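Local structure of conserved hypothetical protein Ta0289 (Thermoplasma acidophilum DSM 1728, 1PVM) at residues S17-V22 against V119-L124. The protein is of unknown function but pairs two CBS domains, modules that commonly bind adenosine nucleotides, with a metal-binding zinc-ribbon-like domain. Sequence-based numbering, arbitrary orientation.
Sequences SNFKTV and VGIVTL
Phe19 lays one flank of its ring obliquely against the backbone of Val119 and Gly120. Phe19 CD2 comes to 3.4 Å from Gly120 CA, and Phe19 CE2 is 3.4 Å from Val119 C. With CG set between the backbone N and the carbonyl carbon (chi1 64°), the ring is carried back along the strand, while Phe19 CB stays beside Ile121, 4.0 Å from Ile121 CG1. Gly120, having no side chain, presents its CA directly to the ring, and Ser17 CA lies 4.4 Å from Gly120 CA. The isoleucine end is the better buried one; Ile121 also packs on Val44, which Phe19 touches as well. Contact is looser at Ser17, an exposed residue whose CB lies 4.0 Å from Val119 O; the CB of Val119 is directed away from residues 17-22, and its side chain touches Met15 and Val111. An alanine in place of Phe19 would keep the CB contact with Ile121 but would probably open a gap beside Gly120 and leave the Val119-Gly120 backbone without its aromatic cover. A classic beta bulge sets Val119 and Gly120 together opposite Val111 of the neighbouring strand 108-112. The loop leading into strand 21-23, within the first CBS domain, packs against strand 118-123 of the second, a junction built of ring-to-backbone and apolar packing within the tandem CBS pair (Bateman module).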
loop_
_atom_site.group_PDB
_atom_site.type_symbol
_atom_site.label_atom_id
_atom_site.label_comp_id
_atom_site.label_asym_id
_atom_site.label_seq_id
_atom_site.Cartn_x
_atom_site.Cartn_y
_atom_site.Cartn_z
ATOM N N SER B 17 2.103 16.969 -11.208
ATOM C CA SER B 17 2.927 17.166 -12.395
ATOM C C SER B 17 4.402 16.905 -12.121
ATOM O O SER B 17 5.212 16.839 -13.046
ATOM C CB SER B 17 2.761 18.596 -12.914
ATOM O OG SER B 17 1.420 18.843 -13.295
ATOM N N ASN B 18 4.742 16.753 -10.850
ATOM C CA ASN B 18 6.121 16.516 -10.452
ATOM C C ASN B 18 6.376 15.028 -10.208
ATOM O O ASN B 18 7.146 14.659 -9.326
ATOM C CB ASN B 18 6.431 17.308 -9.179
ATOM C CG ASN B 18 7.919 17.413 -8.905
ATOM O OD1 ASN B 18 8.333 17.743 -7.791
ATOM N ND2 ASN B 18 8.732 17.145 -9.924
ATOM N N PHE B 19 5.727 14.178 -10.993
ATOM C CA PHE B 19 5.885 12.734 -10.857
ATOM C C PHE B 19 7.293 12.273 -11.235
ATOM O O PHE B 19 8.014 12.957 -11.966
ATOM C CB PHE B 19 4.864 12.023 -11.741
ATOM C CG PHE B 19 5.063 12.267 -13.207
ATOM C CD1 PHE B 19 5.841 11.403 -13.972
ATOM C CD2 PHE B 19 4.496 13.377 -13.820
ATOM C CE1 PHE B 19 6.048 11.643 -15.325
ATOM C CE2 PHE B 19 4.697 13.625 -15.169
ATOM C CZ PHE B 19 5.474 12.757 -15.925
ATOM N N LYS B 20 7.679 11.104 -10.738
ATOM C CA LYS B 20 8.992 10.555 -11.037
ATOM C C LYS B 20 8.879 9.356 -11.963
ATOM O O LYS B 20 7.896 8.617 -11.922
ATOM C CB LYS B 20 9.713 10.169 -9.744
ATOM C CG LYS B 20 10.122 11.378 -8.913
ATOM C CD LYS B 20 10.963 10.985 -7.717
ATOM C CE LYS B 20 11.532 12.215 -7.027
ATOM N NZ LYS B 20 10.463 13.179 -6.640
ATOM N N THR B 21 9.889 9.187 -12.810
ATOM C CA THR B 21 9.922 8.097 -13.771
ATOM C C THR B 21 11.165 7.254 -13.527
ATOM O O THR B 21 12.228 7.782 -13.194
ATOM C CB THR B 21 9.972 8.629 -15.223
ATOM O OG1 THR B 21 8.879 9.529 -15.445
ATOM C CG2 THR B 21 9.866 7.484 -16.213
ATOM N N VAL B 22 11.016 5.943 -13.685
ATOM C CA VAL B 22 12.119 5.010 -13.496
ATOM C C VAL B 22 12.171 4.036 -14.668
ATOM O O VAL B 22 11.154 3.752 -15.300
ATOM C CB VAL B 22 11.962 4.200 -12.185
ATOM C CG1 VAL B 22 12.203 5.095 -10.985
ATOM C CG2 VAL B 22 10.571 3.594 -12.116
ATOM N N VAL B 119 1.529 13.437 -18.398
ATOM C CA VAL B 119 1.750 14.743 -17.791
ATOM C C VAL B 119 1.642 14.763 -16.271
ATOM O O VAL B 119 1.934 15.771 -15.632
ATOM C CB VAL B 119 0.790 15.796 -18.389
ATOM C CG1 VAL B 119 1.133 16.015 -19.859
ATOM C CG2 VAL B 119 -0.665 15.343 -18.235
ATOM N N GLY B 120 1.227 13.647 -15.687
ATOM C CA GLY B 120 1.126 13.603 -14.242
ATOM C C GLY B 120 0.546 12.310 -13.730
ATOM O O GLY B 120 0.297 11.380 -14.491
ATOM N N ILE B 121 0.363 12.242 -12.419
ATOM C CA ILE B 121 -0.241 11.078 -11.794
ATOM C C ILE B 121 -1.303 11.629 -10.861
ATOM O O ILE B 121 -1.084 12.649 -10.204
ATOM C CB ILE B 121 0.784 10.246 -10.978
ATOM C CG1 ILE B 121 1.740 9.523 -11.935
ATOM C CG2 ILE B 121 0.054 9.240 -10.079
ATOM C CD1 ILE B 121 2.754 8.636 -11.244
ATOM N N VAL B 122 -2.463 10.980 -10.833
ATOM C CA VAL B 122 -3.551 11.396 -9.953
ATOM C C VAL B 122 -3.850 10.234 -9.000
ATOM O O VAL B 122 -3.893 9.072 -9.409
ATOM C CB VAL B 122 -4.822 11.784 -10.763
ATOM C CG1 VAL B 122 -5.296 10.612 -11.609
ATOM C CG2 VAL B 122 -5.919 12.263 -9.815
ATOM N N THR B 123 -4.031 10.557 -7.724
ATOM C CA THR B 123 -4.297 9.553 -6.698
ATOM C C THR B 123 -5.634 9.789 -6.017
ATOM O O THR B 123 -6.255 10.834 -6.186
ATOM C CB THR B 123 -3.243 9.607 -5.587
ATOM O OG1 THR B 123 -3.360 10.860 -4.896
ATOM C CG2 THR B 123 -1.836 9.471 -6.161
ATOM N N LEU B 124 -6.062 8.815 -5.222
ATOM C CA LEU B 124 -7.308 8.945 -4.483
ATOM C C LEU B 124 -7.211 10.150 -3.549
ATOM O O LEU B 124 -8.196 10.847 -3.326
ATOM C CB LEU B 124 -7.581 7.686 -3.654
ATOM C CG LEU B 124 -8.767 7.790 -2.687
ATOM C CD1 LEU B 124 -10.058 8.037 -3.459
ATOM C CD2 LEU B 124 -8.872 6.511 -1.882
#